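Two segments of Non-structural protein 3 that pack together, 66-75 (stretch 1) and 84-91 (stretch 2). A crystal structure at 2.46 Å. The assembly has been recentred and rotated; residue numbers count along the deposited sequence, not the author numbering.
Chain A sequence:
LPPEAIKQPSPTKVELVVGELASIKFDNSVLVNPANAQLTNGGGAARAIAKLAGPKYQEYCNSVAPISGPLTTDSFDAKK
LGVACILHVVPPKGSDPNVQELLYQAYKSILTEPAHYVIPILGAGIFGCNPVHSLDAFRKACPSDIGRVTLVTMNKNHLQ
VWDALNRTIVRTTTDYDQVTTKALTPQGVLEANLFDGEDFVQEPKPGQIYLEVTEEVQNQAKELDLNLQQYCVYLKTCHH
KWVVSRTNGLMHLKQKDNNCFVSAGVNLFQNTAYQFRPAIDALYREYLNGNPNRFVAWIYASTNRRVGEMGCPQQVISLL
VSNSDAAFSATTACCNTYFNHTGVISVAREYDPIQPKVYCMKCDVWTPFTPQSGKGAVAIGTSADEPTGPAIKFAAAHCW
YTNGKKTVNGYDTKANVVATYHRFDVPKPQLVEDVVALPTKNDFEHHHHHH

Stretch 1, residues 66-75: PISGPLTTDS
Stretch 2, residues 84-91: ACILHVVP

The strand beginning at Leu71 runs antiparallel to the strand through Ile86, Leu87 and His88; their N-to-C directions differ by 150° and their axes approach to 4.5 Å. Extended torsions (Leu71 -122/133, Thr73 -139/148, Ile86 -124/129, His88 -111/129) put alternate residues on opposite faces. The register pairs Leu71 with His88, Thr72 with Leu87 and Thr73 with Ile86, at CA-CA separations of 5.1, 4.6 and 5.0 Å.

Two hydrogen-bonded pairs fix this register. Leu71 N donates to His88 O (3.2 Å) and His88 N to Leu71 O (2.9 Å); Thr73 N donates to Ile86 O (2.8 Å) and Ile86 N to Thr73 O (2.7 Å, nearly linear at 173°). Between them, at the narrower non-hydrogen-bonded pair, Leu87 CA lies 3.5 Å from Leu71 O and Thr72 CA 3.6 Å from Ile86 O, both as CA-H...O contacts.

On the face carrying Leu71, Thr73, Ile86 and His88, the imidazole is the bump, met by Leu71 and Thr73. With chi1 m and chi2 73°, His88 presents its ring edge to Leu71 O, and ND1 donates to Leu71 O (3.2 Å, 160°), so that carbonyl accepts from both backbone and ring. Leu71 (t, p) abuts the ring, CG to His88 ND1 4.0 Å, while Thr73 (m) brings OG1 to 3.5 Å from His88 CE1. Ile67, in the preceding loop (p, t), points toward stretch 2; its CD1 sits 4.2 Å from His88 CB and 4.4 Å from Val90 CG2. Further along, Ile86 (m, t) places CD1 3.8 Å from Ser75 CA.

On the Thr72-Leu87 face, Leu87 (t, p) reaches across: its CD1 is 3.8 Å from Thr72 OG1 and 4.1 Å from Pro70 CB. Pro70 CB also meets Val89 CG1 (3.6 Å), so it sits over the notch between Leu87 CD1 and Val89 CG1. The contact between the stretches buries 612 Å², both sides summed.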

# COMPACT_ATOMS: atom_id res chain seq x y z
N PRO A 66 37.92 42.70 -4.74
CA PRO A 66 36.97 41.98 -3.89
C PRO A 66 35.58 41.98 -4.50
O PRO A 66 35.11 42.99 -5.03
CB PRO A 66 37.01 42.77 -2.57
CG PRO A 66 37.16 44.16 -3.02
CD PRO A 66 38.01 44.11 -4.28
N ILE A 67 34.91 40.82 -4.44
CA ILE A 67 33.54 40.67 -4.93
C ILE A 67 32.61 40.45 -3.75
O ILE A 67 32.88 39.61 -2.88
CB ILE A 67 33.39 39.54 -5.96
CG1 ILE A 67 33.79 38.18 -5.37
CG2 ILE A 67 34.16 39.85 -7.22
CD1 ILE A 67 33.21 37.00 -6.15
N SER A 68 31.50 41.18 -3.76
CA SER A 68 30.45 41.07 -2.75
C SER A 68 29.37 40.05 -3.12
O SER A 68 28.97 39.22 -2.29
CB SER A 68 29.84 42.44 -2.52
OG SER A 68 28.47 42.30 -2.21
N GLY A 69 28.87 40.10 -4.36
CA GLY A 69 27.90 39.13 -4.81
C GLY A 69 28.49 38.30 -5.93
O GLY A 69 29.65 38.48 -6.32
N PRO A 70 27.69 37.38 -6.49
CA PRO A 70 28.19 36.52 -7.57
C PRO A 70 28.63 37.34 -8.77
O PRO A 70 28.05 38.37 -9.09
CB PRO A 70 26.99 35.64 -7.93
CG PRO A 70 26.00 35.84 -6.81
CD PRO A 70 26.24 37.23 -6.29
N LEU A 71 29.69 36.86 -9.43
CA LEU A 71 30.27 37.51 -10.58
C LEU A 71 30.26 36.55 -11.76
O LEU A 71 30.64 35.38 -11.62
CB LEU A 71 31.70 37.96 -10.27
CG LEU A 71 32.66 38.09 -11.46
CD1 LEU A 71 32.21 39.25 -12.31
CD2 LEU A 71 34.11 38.30 -10.98
N THR A 72 29.83 37.02 -12.93
CA THR A 72 29.96 36.20 -14.12
C THR A 72 31.17 36.64 -14.92
O THR A 72 31.46 37.83 -15.04
CB THR A 72 28.72 36.25 -15.03
OG1 THR A 72 27.57 35.90 -14.27
CG2 THR A 72 28.88 35.22 -16.14
N THR A 73 31.85 35.67 -15.50
CA THR A 73 33.09 35.88 -16.20
C THR A 73 33.08 35.03 -17.45
O THR A 73 32.46 33.95 -17.48
CB THR A 73 34.24 35.53 -15.25
OG1 THR A 73 34.49 36.64 -14.39
CG2 THR A 73 35.46 35.23 -15.97
N ASP A 74 33.74 35.52 -18.50
CA ASP A 74 34.00 34.70 -19.67
C ASP A 74 34.86 33.50 -19.26
O ASP A 74 35.47 33.48 -18.21
CB ASP A 74 34.70 35.55 -20.73
CG ASP A 74 34.74 34.89 -22.09
OD1 ASP A 74 35.48 33.91 -22.26
OD2 ASP A 74 34.04 35.36 -23.01
N SER A 75 34.89 32.48 -20.11
CA SER A 75 35.66 31.28 -19.78
C SER A 75 37.09 31.28 -20.33
O SER A 75 37.81 30.30 -20.11
CB SER A 75 34.94 30.06 -20.28
OG SER A 75 34.61 30.26 -21.63
N ALA A 84 30.95 28.00 -21.56
CA ALA A 84 30.53 29.29 -22.07
C ALA A 84 30.96 30.41 -21.15
O ALA A 84 31.32 31.50 -21.61
CB ALA A 84 29.02 29.33 -22.27
N CYS A 85 30.92 30.18 -19.84
CA CYS A 85 31.32 31.21 -18.89
C CYS A 85 31.54 30.57 -17.52
O CYS A 85 31.25 29.39 -17.30
CB CYS A 85 30.28 32.32 -18.82
SG CYS A 85 28.67 31.69 -18.30
N ILE A 86 32.06 31.39 -16.60
CA ILE A 86 32.43 30.98 -15.25
C ILE A 86 31.68 31.86 -14.27
O ILE A 86 31.72 33.09 -14.38
CB ILE A 86 33.95 31.07 -15.03
CG1 ILE A 86 34.67 30.02 -15.86
CG2 ILE A 86 34.31 30.92 -13.55
CD1 ILE A 86 36.14 30.31 -16.09
N LEU A 87 31.01 31.24 -13.31
CA LEU A 87 30.23 31.95 -12.32
C LEU A 87 30.90 31.78 -10.96
O LEU A 87 31.25 30.66 -10.59
CB LEU A 87 28.79 31.43 -12.32
CG LEU A 87 27.74 31.95 -11.34
CD1 LEU A 87 27.68 33.45 -11.35
CD2 LEU A 87 26.36 31.34 -11.68
N HIS A 88 31.09 32.88 -10.24
CA HIS A 88 31.82 32.88 -8.99
C HIS A 88 30.86 33.15 -7.85
O HIS A 88 30.14 34.15 -7.88
CB HIS A 88 32.93 33.94 -8.96
CG HIS A 88 33.91 33.83 -10.07
ND1 HIS A 88 33.60 34.18 -11.37
CD2 HIS A 88 35.20 33.39 -10.10
CE1 HIS A 88 34.66 33.97 -12.14
NE2 HIS A 88 35.64 33.48 -11.40
N VAL A 89 30.90 32.30 -6.83
CA VAL A 89 30.11 32.49 -5.62
C VAL A 89 30.93 32.11 -4.40
O VAL A 89 31.76 31.19 -4.44
CB VAL A 89 28.81 31.68 -5.68
CG1 VAL A 89 27.86 32.36 -6.63
CG2 VAL A 89 29.12 30.27 -6.14
N VAL A 90 30.67 32.81 -3.30
CA VAL A 90 31.41 32.63 -2.05
C VAL A 90 30.64 31.71 -1.12
O VAL A 90 29.65 32.14 -0.49
CB VAL A 90 31.69 33.99 -1.39
CG1 VAL A 90 32.56 33.83 -0.17
CG2 VAL A 90 32.33 34.93 -2.39
N PRO A 91 31.01 30.44 -1.00
CA PRO A 91 30.32 29.56 -0.07
C PRO A 91 30.44 30.10 1.35
O PRO A 91 31.41 30.80 1.68
CB PRO A 91 31.06 28.22 -0.22
CG PRO A 91 31.77 28.31 -1.53
CD PRO A 91 32.10 29.75 -1.72